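Long-range contact in epimerase (Methylomonas sp. DH-1, PDB 7CJ7), which catalyses the manganese-dependent epimerization of ketoses at C3, with highest activity toward L-ribulose and lower activity on D-allulose, D-fructose and other sugars: residues Lys5-Gly18 against Arg240-Asp254. Residues are numbered along the deposited sequence; the frame is centred on the assembly and turned at random.
Sequences KRLEYGGHALVWSG and RGPITFESFSSEIVD. With MN (manganese (II) ion), chain D; SOL (L-sorbose), chain C.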
ATOM      1  N   LYS A   5     -15.920 -21.419  16.463  1.00 14.47           N
ATOM      2  CA  LYS A   5     -15.066 -20.224  16.660  1.00 14.48           C
ATOM      3  C   LYS A   5     -15.379 -19.635  18.032  1.00 15.03           C
ATOM      4  O   LYS A   5     -16.536 -19.708  18.484  1.00 15.67           O
ATOM      5  CB  LYS A   5     -15.308 -19.180  15.567  1.00 14.84           C
ATOM      6  CG  LYS A   5     -14.914 -19.607  14.161  1.00 13.68           C
ATOM      7  CD  LYS A   5     -15.239 -18.564  13.115  1.00 14.17           C
ATOM      8  CE  LYS A   5     -14.794 -18.979  11.736  1.00 14.23           C
ATOM      9  NZ  LYS A   5     -13.331 -18.859  11.574  1.00 14.36           N
ATOM     10  N   ARG A   6     -14.370 -19.085  18.687  1.00 14.65           N
ATOM     11  CA  ARG A   6     -14.585 -18.342  19.945  1.00 15.70           C
ATOM     12  C   ARG A   6     -13.878 -16.996  19.824  1.00 12.77           C
ATOM     13  O   ARG A   6     -12.905 -16.887  19.042  1.00 12.73           O
ATOM     14  CB  ARG A   6     -14.070 -19.164  21.124  1.00 19.17           C
ATOM     15  CG  ARG A   6     -12.569 -19.410  21.077  1.00 22.34           C
ATOM     16  CD  ARG A   6     -12.055 -20.138  22.312  1.00 28.59           C
ATOM     17  NE  ARG A   6     -11.969 -21.575  22.109  1.00 32.71           N
ATOM     18  CZ  ARG A   6     -11.409 -22.428  22.966  1.00 37.56           C
ATOM     19  NH1 ARG A   6     -10.876 -21.994  24.098  1.00 37.66           N
ATOM     20  NH2 ARG A   6     -11.382 -23.717  22.684  1.00 41.65           N
ATOM     21  N   LEU A   7     -14.361 -16.005  20.563  1.00 13.13           N
ATOM     22  CA  LEU A   7     -13.639 -14.729  20.736  1.00 12.63           C
ATOM     23  C   LEU A   7     -12.350 -15.023  21.506  1.00 11.99           C
ATOM     24  O   LEU A   7     -12.427 -15.445  22.649  1.00 13.25           O
ATOM     25  CB  LEU A   7     -14.525 -13.734  21.490  1.00 12.68           C
ATOM     26  CG  LEU A   7     -13.911 -12.353  21.672  1.00 13.48           C
ATOM     27  CD1 LEU A   7     -13.481 -11.774  20.340  1.00 14.61           C
ATOM     28  CD2 LEU A   7     -14.881 -11.420  22.377  1.00 15.24           C
ATOM     29  N   GLU A   8     -11.198 -14.825  20.877  1.00 10.93           N
ATOM     30  CA  GLU A   8      -9.884 -15.063  21.525  1.00 11.08           C
ATOM     31  C   GLU A   8      -8.887 -14.114  20.874  1.00  9.89           C
ATOM     32  O   GLU A   8      -9.101 -13.741  19.711  1.00  9.16           O
ATOM     33  CB  GLU A   8      -9.455 -16.525  21.416  1.00 11.92           C
ATOM     34  CG  GLU A   8      -9.625 -17.127  20.031  1.00 13.44           C
ATOM     35  CD  GLU A   8      -9.147 -18.571  19.944  1.00 15.32           C
ATOM     36  OE1 GLU A   8      -9.363 -19.214  18.912  1.00 17.98           O
ATOM     37  OE2 GLU A   8      -8.548 -19.047  20.914  1.00 17.30           O
ATOM     38  N   TYR A   9      -7.860 -13.728  21.629  1.00  9.64           N
ATOM     39  CA  TYR A   9      -6.866 -12.715  21.225  1.00  9.75           C
ATOM     40  C   TYR A   9      -5.512 -13.383  21.022  1.00  9.38           C
ATOM     41  O   TYR A   9      -5.059 -14.184  21.865  1.00 10.22           O
ATOM     42  CB  TYR A   9      -6.810 -11.599  22.261  1.00 10.29           C
ATOM     43  CG  TYR A   9      -8.160 -11.000  22.550  1.00 11.39           C
ATOM     44  CD1 TYR A   9      -8.630  -9.910  21.841  1.00 11.71           C
ATOM     45  CD2 TYR A   9      -8.998 -11.579  23.482  1.00 12.34           C
ATOM     46  CE1 TYR A   9      -9.876  -9.372  22.100  1.00 13.62           C
ATOM     47  CE2 TYR A   9     -10.248 -11.058  23.751  1.00 14.57           C
ATOM     48  CZ  TYR A   9     -10.685  -9.940  23.067  1.00 14.97           C
ATOM     49  OH  TYR A   9     -11.926  -9.436  23.336  1.00 18.36           O
ATOM     50  N   GLY A  10      -4.861 -13.019  19.926  1.00  9.61           N
ATOM     51  CA  GLY A  10      -3.610 -13.659  19.502  1.00 10.04           C
ATOM     52  C   GLY A  10      -2.591 -12.649  19.037  1.00  9.99           C
ATOM     53  O   GLY A  10      -2.966 -11.483  18.740  1.00 10.35           O
ATOM     54  N   GLY A  11      -1.331 -13.073  19.034  1.00  9.93           N
ATOM     55  CA  GLY A  11      -0.201 -12.306  18.497  1.00 10.40           C
ATOM     56  C   GLY A  11       0.419 -13.042  17.331  1.00 10.47           C
ATOM     57  O   GLY A  11       0.574 -14.271  17.412  1.00 11.46           O
ATOM     58  N   HIS A  12       0.723 -12.326  16.254  1.00 10.70           N
ATOM     59  CA  HIS A  12       1.454 -12.872  15.088  1.00 11.50           C
ATOM     60  C   HIS A  12       2.896 -13.155  15.506  1.00 11.78           C
ATOM     61  O   HIS A  12       3.459 -12.341  16.255  1.00 11.51           O
ATOM     62  CB  HIS A  12       1.341 -11.894  13.918  1.00 12.96           C
ATOM     63  CG  HIS A  12       1.826 -12.465  12.633  1.00 13.68           C
ATOM     64  ND1 HIS A  12       3.136 -12.357  12.239  1.00 15.08           N
ATOM     65  CD2 HIS A  12       1.180 -13.127  11.651  1.00 15.14           C
ATOM     66  CE1 HIS A  12       3.284 -12.941  11.066  1.00 15.95           C
ATOM     67  NE2 HIS A  12       2.096 -13.411  10.679  1.00 16.27           N
ATOM     68  N   ALA A  13       3.472 -14.269  15.043  1.00 12.63           N
ATOM     69  CA  ALA A  13       4.817 -14.738  15.445  1.00 13.47           C
ATOM     70  C   ALA A  13       5.865 -13.641  15.209  1.00 13.14           C
ATOM     71  O   ALA A  13       6.804 -13.544  16.025  1.00 12.42           O
ATOM     72  CB  ALA A  13       5.152 -16.001  14.698  1.00 13.51           C
ATOM     73  N   LEU A  14       5.709 -12.831  14.153  1.00 14.26           N
ATOM     74  CA  LEU A  14       6.737 -11.847  13.711  1.00 15.33           C
ATOM     75  C   LEU A  14       6.822 -10.669  14.687  1.00 14.25           C
ATOM     76  O   LEU A  14       7.684  -9.781  14.481  1.00 14.85           O
ATOM     77  CB  LEU A  14       6.395 -11.352  12.305  1.00 17.07           C
ATOM     78  CG  LEU A  14       7.227 -11.961  11.179  1.00 20.02           C
ATOM     79  CD1 LEU A  14       8.636 -11.383  11.181  1.00 23.27           C
ATOM     80  CD2 LEU A  14       7.260 -13.476  11.287  1.00 19.00           C
ATOM     81  N   VAL A  15       5.940 -10.627  15.680  1.00 13.43           N
ATOM     82  CA  VAL A  15       6.061  -9.642  16.788  1.00 13.07           C
ATOM     83  C   VAL A  15       7.298 -10.017  17.611  1.00 13.13           C
ATOM     84  O   VAL A  15       7.919  -9.097  18.169  1.00 13.97           O
ATOM     85  CB  VAL A  15       4.780  -9.576  17.630  1.00 13.77           C
ATOM     86  CG1 VAL A  15       5.010  -8.860  18.947  1.00 14.91           C
ATOM     87  CG2 VAL A  15       3.662  -8.906  16.849  1.00 15.60           C
ATOM     88  N   TRP A  16       7.681 -11.299  17.610  1.00 12.12           N
ATOM     89  CA  TRP A  16       8.725 -11.840  18.516  1.00 13.42           C
ATOM     90  C   TRP A  16       9.898 -12.464  17.756  1.00 14.33           C
ATOM     91  O   TRP A  16      11.032 -12.289  18.225  1.00 15.81           O
ATOM     92  CB  TRP A  16       8.127 -12.841  19.504  1.00 13.19           C
ATOM     93  CG  TRP A  16       7.190 -12.234  20.500  1.00 14.21           C
ATOM     94  CD1 TRP A  16       7.514 -11.599  21.665  1.00 16.47           C
ATOM     95  CD2 TRP A  16       5.755 -12.259  20.440  1.00 13.63           C
ATOM     96  NE1 TRP A  16       6.376 -11.216  22.325  1.00 16.51           N
ATOM     97  CE2 TRP A  16       5.283 -11.613  21.600  1.00 15.25           C
ATOM     98  CE3 TRP A  16       4.829 -12.778  19.528  1.00 13.84           C
ATOM     99  CZ2 TRP A  16       3.923 -11.443  21.851  1.00 15.41           C
ATOM    100  CZ3 TRP A  16       3.487 -12.613  19.783  1.00 15.28           C
ATOM    101  CH2 TRP A  16       3.046 -11.963  20.932  1.00 15.67           C
ATOM    102  N   SER A  17       9.645 -13.224  16.690  1.00 15.11           N
ATOM    103  CA  SER A  17      10.662 -14.078  16.020  1.00 16.25           C
ATOM    104  C   SER A  17      10.522 -14.010  14.498  1.00 17.44           C
ATOM    105  O   SER A  17       9.402 -14.128  14.011  1.00 16.78           O
ATOM    106  CB  SER A  17      10.571 -15.507  16.485  1.00 18.52           C
ATOM    107  OG  SER A  17      10.859 -15.604  17.867  1.00 22.07           O
ATOM    108  N   GLY A  18      11.646 -13.886  13.792  1.00 19.11           N
ATOM    109  CA  GLY A  18      11.695 -13.879  12.318  1.00 22.56           C
ATOM    110  C   GLY A  18      11.802 -15.279  11.734  1.00 23.53           C
ATOM    111  O   GLY A  18      11.610 -15.427  10.516  1.00 31.17           O
ATOM    112  N   ARG A 240     -17.499 -13.003  17.107  1.00 10.92           N
ATOM    113  CA  ARG A 240     -16.910 -13.936  18.104  1.00 13.10           C
ATOM    114  C   ARG A 240     -15.946 -14.875  17.387  1.00 13.37           C
ATOM    115  O   ARG A 240     -16.323 -15.997  17.055  1.00 17.43           O
ATOM    116  CB  ARG A 240     -18.002 -14.711  18.846  1.00 15.61           C
ATOM    117  CG  ARG A 240     -18.666 -13.888  19.939  1.00 20.08           C
ATOM    118  CD  ARG A 240     -19.725 -14.668  20.697  1.00 24.54           C
ATOM    119  NE  ARG A 240     -20.318 -13.814  21.713  1.00 32.74           N
ATOM    120  CZ  ARG A 240     -19.767 -13.553  22.893  1.00 33.26           C
ATOM    121  NH1 ARG A 240     -20.380 -12.749  23.743  1.00 35.76           N
ATOM    122  NH2 ARG A 240     -18.605 -14.090  23.214  1.00 34.40           N
ATOM    123  N   GLY A 241     -14.738 -14.403  17.149  1.00 11.16           N
ATOM    124  CA  GLY A 241     -13.712 -15.199  16.471  1.00 10.84           C
ATOM    125  C   GLY A 241     -12.332 -14.672  16.823  1.00 10.51           C
ATOM    126  O   GLY A 241     -12.196 -13.748  17.615  1.00 10.90           O
ATOM    127  N   PRO A 242     -11.278 -15.265  16.241  1.00 10.50           N
ATOM    128  CA  PRO A 242      -9.914 -14.823  16.504  1.00  9.92           C
ATOM    129  C   PRO A 242      -9.698 -13.353  16.122  1.00 10.40           C
ATOM    130  O   PRO A 242     -10.183 -12.899  15.095  1.00  9.98           O
ATOM    131  CB  PRO A 242      -9.055 -15.765  15.653  1.00 10.23           C
ATOM    132  CG  PRO A 242      -9.930 -16.973  15.466  1.00 10.85           C
ATOM    133  CD  PRO A 242     -11.337 -16.439  15.366  1.00 11.10           C
ATOM    134  N   ILE A 243      -8.981 -12.642  16.985  1.00  9.79           N
ATOM    135  CA  ILE A 243      -8.455 -11.275  16.711  1.00 10.23           C
ATOM    136  C   ILE A 243      -6.954 -11.321  16.981  1.00  9.49           C
ATOM    137  O   ILE A 243      -6.590 -11.521  18.155  1.00 10.60           O
ATOM    138  CB  ILE A 243      -9.166 -10.238  17.598  1.00 10.85           C
ATOM    139  CG1 ILE A 243     -10.683 -10.271  17.387  1.00 11.44           C
ATOM    140  CG2 ILE A 243      -8.570  -8.858  17.359  1.00 11.97           C
ATOM    141  CD1 ILE A 243     -11.459  -9.345  18.310  1.00 11.39           C
ATOM    142  N   THR A 244      -6.132 -11.197  15.942  1.00  9.16           N
ATOM    143  CA  THR A 244      -4.650 -11.253  16.036  1.00  9.42           C
ATOM    144  C   THR A 244      -4.067  -9.853  15.875  1.00  8.74           C
ATOM    145  O   THR A 244      -4.392  -9.179  14.880  1.00  8.10           O
ATOM    146  CB  THR A 244      -4.008 -12.122  14.949  1.00 10.23           C
ATOM    147  OG1 THR A 244      -4.593 -13.418  14.921  1.00 12.06           O
ATOM    148  CG2 THR A 244      -2.517 -12.269  15.139  1.00 11.35           C
ATOM    149  N   PHE A 245      -3.226  -9.442  16.819  1.00  9.05           N
ATOM    150  CA  PHE A 245      -2.366  -8.250  16.657  1.00  9.01           C
ATOM    151  C   PHE A 245      -1.240  -8.622  15.695  1.00  9.54           C
ATOM    152  O   PHE A 245      -0.528  -9.628  15.910  1.00  9.51           O
ATOM    153  CB  PHE A 245      -1.827  -7.764  18.000  1.00  9.03           C
ATOM    154  CG  PHE A 245      -0.740  -6.730  17.852  1.00  9.10           C
ATOM    155  CD1 PHE A 245      -0.955  -5.570  17.123  1.00  9.68           C
ATOM    156  CD2 PHE A 245       0.503  -6.925  18.420  1.00  9.33           C
ATOM    157  CE1 PHE A 245       0.053  -4.628  16.968  1.00  9.20           C
ATOM    158  CE2 PHE A 245       1.506  -5.981  18.273  1.00  9.28           C
ATOM    159  CZ  PHE A 245       1.278  -4.833  17.559  1.00  9.37           C
ATOM    160  N   GLU A 246      -1.084  -7.805  14.660  1.00 10.13           N
ATOM    161  CA  GLU A 246      -0.068  -8.000  13.611  1.00 11.11           C
ATOM    162  C   GLU A 246       0.754  -6.717  13.484  1.00 11.08           C
ATOM    163  O   GLU A 246       0.166  -5.618  13.405  1.00 10.31           O
ATOM    164  CB  GLU A 246      -0.740  -8.379  12.297  1.00 11.88           C
ATOM    165  CG  GLU A 246       0.247  -8.703  11.203  1.00 13.39           C
ATOM    166  CD  GLU A 246      -0.391  -9.446  10.045  1.00 14.71           C
ATOM    167  OE1 GLU A 246       0.042 -10.580   9.742  1.00 18.02           O
ATOM    168  OE2 GLU A 246      -1.322  -8.890   9.463  1.00 12.37           O
ATOM    169  N   SER A 247       2.074  -6.856  13.458  1.00 10.84           N
ATOM    170  CA  SER A 247       2.997  -5.699  13.426  1.00 12.06           C
ATOM    171  C   SER A 247       4.339  -6.135  12.855  1.00 13.34           C
ATOM    172  O   SER A 247       4.813  -7.228  13.195  1.00 14.38           O
ATOM    173  CB  SER A 247       3.152  -5.112  14.810  1.00 13.39           C
ATOM    174  OG  SER A 247       3.947  -3.947  14.780  1.00 13.79           O
ATOM    175  N   PHE A 248       4.947  -5.289  12.036  1.00 13.17           N
ATOM    176  CA  PHE A 248       6.255  -5.592  11.416  1.00 14.17           C
ATOM    177  C   PHE A 248       7.193  -4.409  11.621  1.00 14.79           C
ATOM    178  O   PHE A 248       6.792  -3.243  11.404  1.00 14.87           O
ATOM    179  CB  PHE A 248       6.081  -5.945   9.942  1.00 14.79           C
ATOM    180  CG  PHE A 248       5.164  -7.111   9.693  1.00 14.75           C
ATOM    181  CD1 PHE A 248       5.624  -8.412   9.792  1.00 15.88           C
ATOM    182  CD2 PHE A 248       3.834  -6.903   9.363  1.00 14.90           C
ATOM    183  CE1 PHE A 248       4.766  -9.480   9.577  1.00 16.90           C
ATOM    184  CE2 PHE A 248       2.985  -7.972   9.152  1.00 15.20           C
ATOM    185  CZ  PHE A 248       3.451  -9.258   9.256  1.00 15.50           C
ATOM    186  N   SER A 249       8.419  -4.730  12.029  1.00 15.00           N
ATOM    187  CA  SER A 249       9.533  -3.766  12.182  1.00 15.67           C
ATOM    188  C   SER A 249      10.791  -4.394  11.587  1.00 16.59           C
ATOM    189  O   SER A 249      10.906  -5.630  11.648  1.00 17.54           O
ATOM    190  CB  SER A 249       9.733  -3.404  13.631  1.00 16.80           C
ATOM    191  OG  SER A 249      10.844  -2.533  13.767  1.00 19.88           O
ATOM    192  N   SER A 250      11.705  -3.580  11.059  1.00 16.68           N
ATOM    193  CA  SER A 250      13.033  -4.046  10.590  1.00 19.65           C
ATOM    194  C   SER A 250      13.794  -4.677  11.768  1.00 19.39           C
ATOM    195  O   SER A 250      14.772  -5.402  11.516  1.00 21.76           O
ATOM    196  CB  SER A 250      13.809  -2.930   9.927  1.00 18.90           C
ATOM    197  OG  SER A 250      13.977  -1.832  10.812  1.00 20.16           O
ATOM    198  N   GLU A 251      13.339  -4.441  13.005  1.00 20.42           N
ATOM    199  CA  GLU A 251      13.905  -5.045  14.244  1.00 21.91           C
ATOM    200  C   GLU A 251      13.891  -6.578  14.141  1.00 20.34           C
ATOM    201  O   GLU A 251      14.872  -7.220  14.573  1.00 19.33           O
ATOM    202  CB  GLU A 251      13.102  -4.598  15.469  1.00 24.33           C
ATOM    203  CG  GLU A 251      13.677  -5.108  16.783  1.00 29.09           C
ATOM    204  CD  GLU A 251      14.999  -4.472  17.164  1.00 29.87           C
ATOM    205  OE1 GLU A 251      15.687  -5.013  18.058  1.00 33.41           O
ATOM    206  OE2 GLU A 251      15.331  -3.434  16.569  1.00 34.81           O
ATOM    207  N   ILE A 252      12.792  -7.150  13.634  1.00 19.92           N
ATOM    208  CA  ILE A 252      12.585  -8.625  13.541  1.00 19.30           C
ATOM    209  C   ILE A 252      12.268  -8.954  12.084  1.00 19.05           C
ATOM    210  O   ILE A 252      11.180  -8.548  11.612  1.00 16.76           O
ATOM    211  CB  ILE A 252      11.466  -9.104  14.490  1.00 20.40           C
ATOM    212  CG1 ILE A 252      11.675  -8.630  15.933  1.00 23.48           C
ATOM    213  CG2 ILE A 252      11.317 -10.619  14.410  1.00 21.22           C
ATOM    214  CD1 ILE A 252      12.719  -9.404  16.694  1.00 26.22           C
ATOM    215  N   VAL A 253      13.195  -9.645  11.410  1.00 19.22           N
ATOM    216  CA  VAL A 253      13.166  -9.881   9.936  1.00 21.44           C
ATOM    217  C   VAL A 253      12.968 -11.374   9.669  1.00 20.40           C
ATOM    218  O   VAL A 253      13.757 -12.189  10.193  1.00 21.38           O
ATOM    219  CB  VAL A 253      14.448  -9.358   9.257  1.00 25.15           C
ATOM    220  CG1 VAL A 253      14.426  -9.596   7.754  1.00 27.25           C
ATOM    221  CG2 VAL A 253      14.689  -7.886   9.554  1.00 25.47           C
ATOM    222  N   ASP A 254      11.939 -11.713   8.894  1.00 21.25           N
ATOM    223  CA  ASP A 254      11.775 -13.046   8.255  1.00 24.93           C
ATOM    224  C   ASP A 254      12.263 -12.894   6.821  1.00 29.13           C
ATOM    225  O   ASP A 254      11.591 -12.259   6.007  1.00 29.52           O
ATOM    226  CB  ASP A 254      10.329 -13.549   8.343  1.00 29.04           C
ATOM    227  CG  ASP A 254      10.074 -14.885   7.654  1.00 34.44           C
ATOM    228  OD1 ASP A 254      10.637 -15.107   6.554  1.00 35.61           O
ATOM    229  OD2 ASP A 254       9.303 -15.701   8.218  1.00 40.65           O
TER
HETATM  230 MN    MN D 302      -2.823  -9.596   8.138  1.00 20.11          MN
HETATM  231  C1  SOL C 301       0.127  -9.585   4.949  1.00 18.34           C
HETATM  232  O1  SOL C 301       0.180  -8.209   4.653  1.00 15.98           O
HETATM  233  C2  SOL C 301      -0.737  -9.866   6.136  1.00 16.34           C
HETATM  234  O2  SOL C 301      -1.585  -9.064   6.489  1.00 14.15           O
HETATM  235  C3  SOL C 301      -0.496 -11.148   6.920  1.00 18.35           C
HETATM  236  O3  SOL C 301      -1.623 -11.483   7.698  1.00 13.86           O
HETATM  237  C4  SOL C 301      -0.124 -12.304   5.997  1.00 21.18           C
HETATM  238  O4  SOL C 301      -1.201 -12.554   5.093  1.00 28.39           O
HETATM  239  C5  SOL C 301       0.195 -13.603   6.739  1.00 24.39           C
HETATM  240  O5  SOL C 301       0.349 -14.661   5.794  1.00 31.17           O
HETATM  241  C6  SOL C 301       1.444 -13.525   7.591  1.00 26.53           C
HETATM  242  O6  SOL C 301       1.654 -14.755   8.290  1.00 23.74           O
HETATM  243  O   HOH W   1       8.584  -7.731  12.482  1.00 19.77           O
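Gly10 and Phe245 lie where the first and last strands of the TIM barrel, 8-12 and 242-245, meet in parallel and close the eight-stranded sheet. The seam is buried and tight: Gly10 N donates to Ile243 O and Gly10 O accepts from Phe245 N (2.8 Å), while Ile243 N to Glu8 O and His12 N to Phe245 O complete four bonds. Outside the barrel, toward helix 271-285, Val15 CG2 packs on Phe245 CE2 and Ile243 CD1 touches Tyr9 CE1. At the barrel's C-terminal mouth, with CG anti to the amide nitrogen (chi1 -169°), the His12 ring lies alongside Glu246. Leu14 N donates to His12 ND1 from well out of the ring plane, Glu246 OE1 sits over one face, 3.4 Å from His12 CD2, and Phe248 points its edge at the ring, offset. His12 NE2 meets L-sorbose O6 in a nearly straight hydrogen bond of 2.8 Å. A leucine here would probably cost the O6 hydroxyl its bond to NE2 and leave Leu14 N without the ND1 acceptor. Glu246 OE2 binds the manganese, with Glu152, Asp185, His211 and L-sorbose O2 and O3 completing its shell. Arg240, extending into solvent beside Leu7, and exposed Val253 are looser. Beyond Phe248 one water joins Leu14 O, Ser249 N and Ile252 O. Partly exposed Ile252 still packs closely, its CG2 methyl 3.3 Å from Gly18 N.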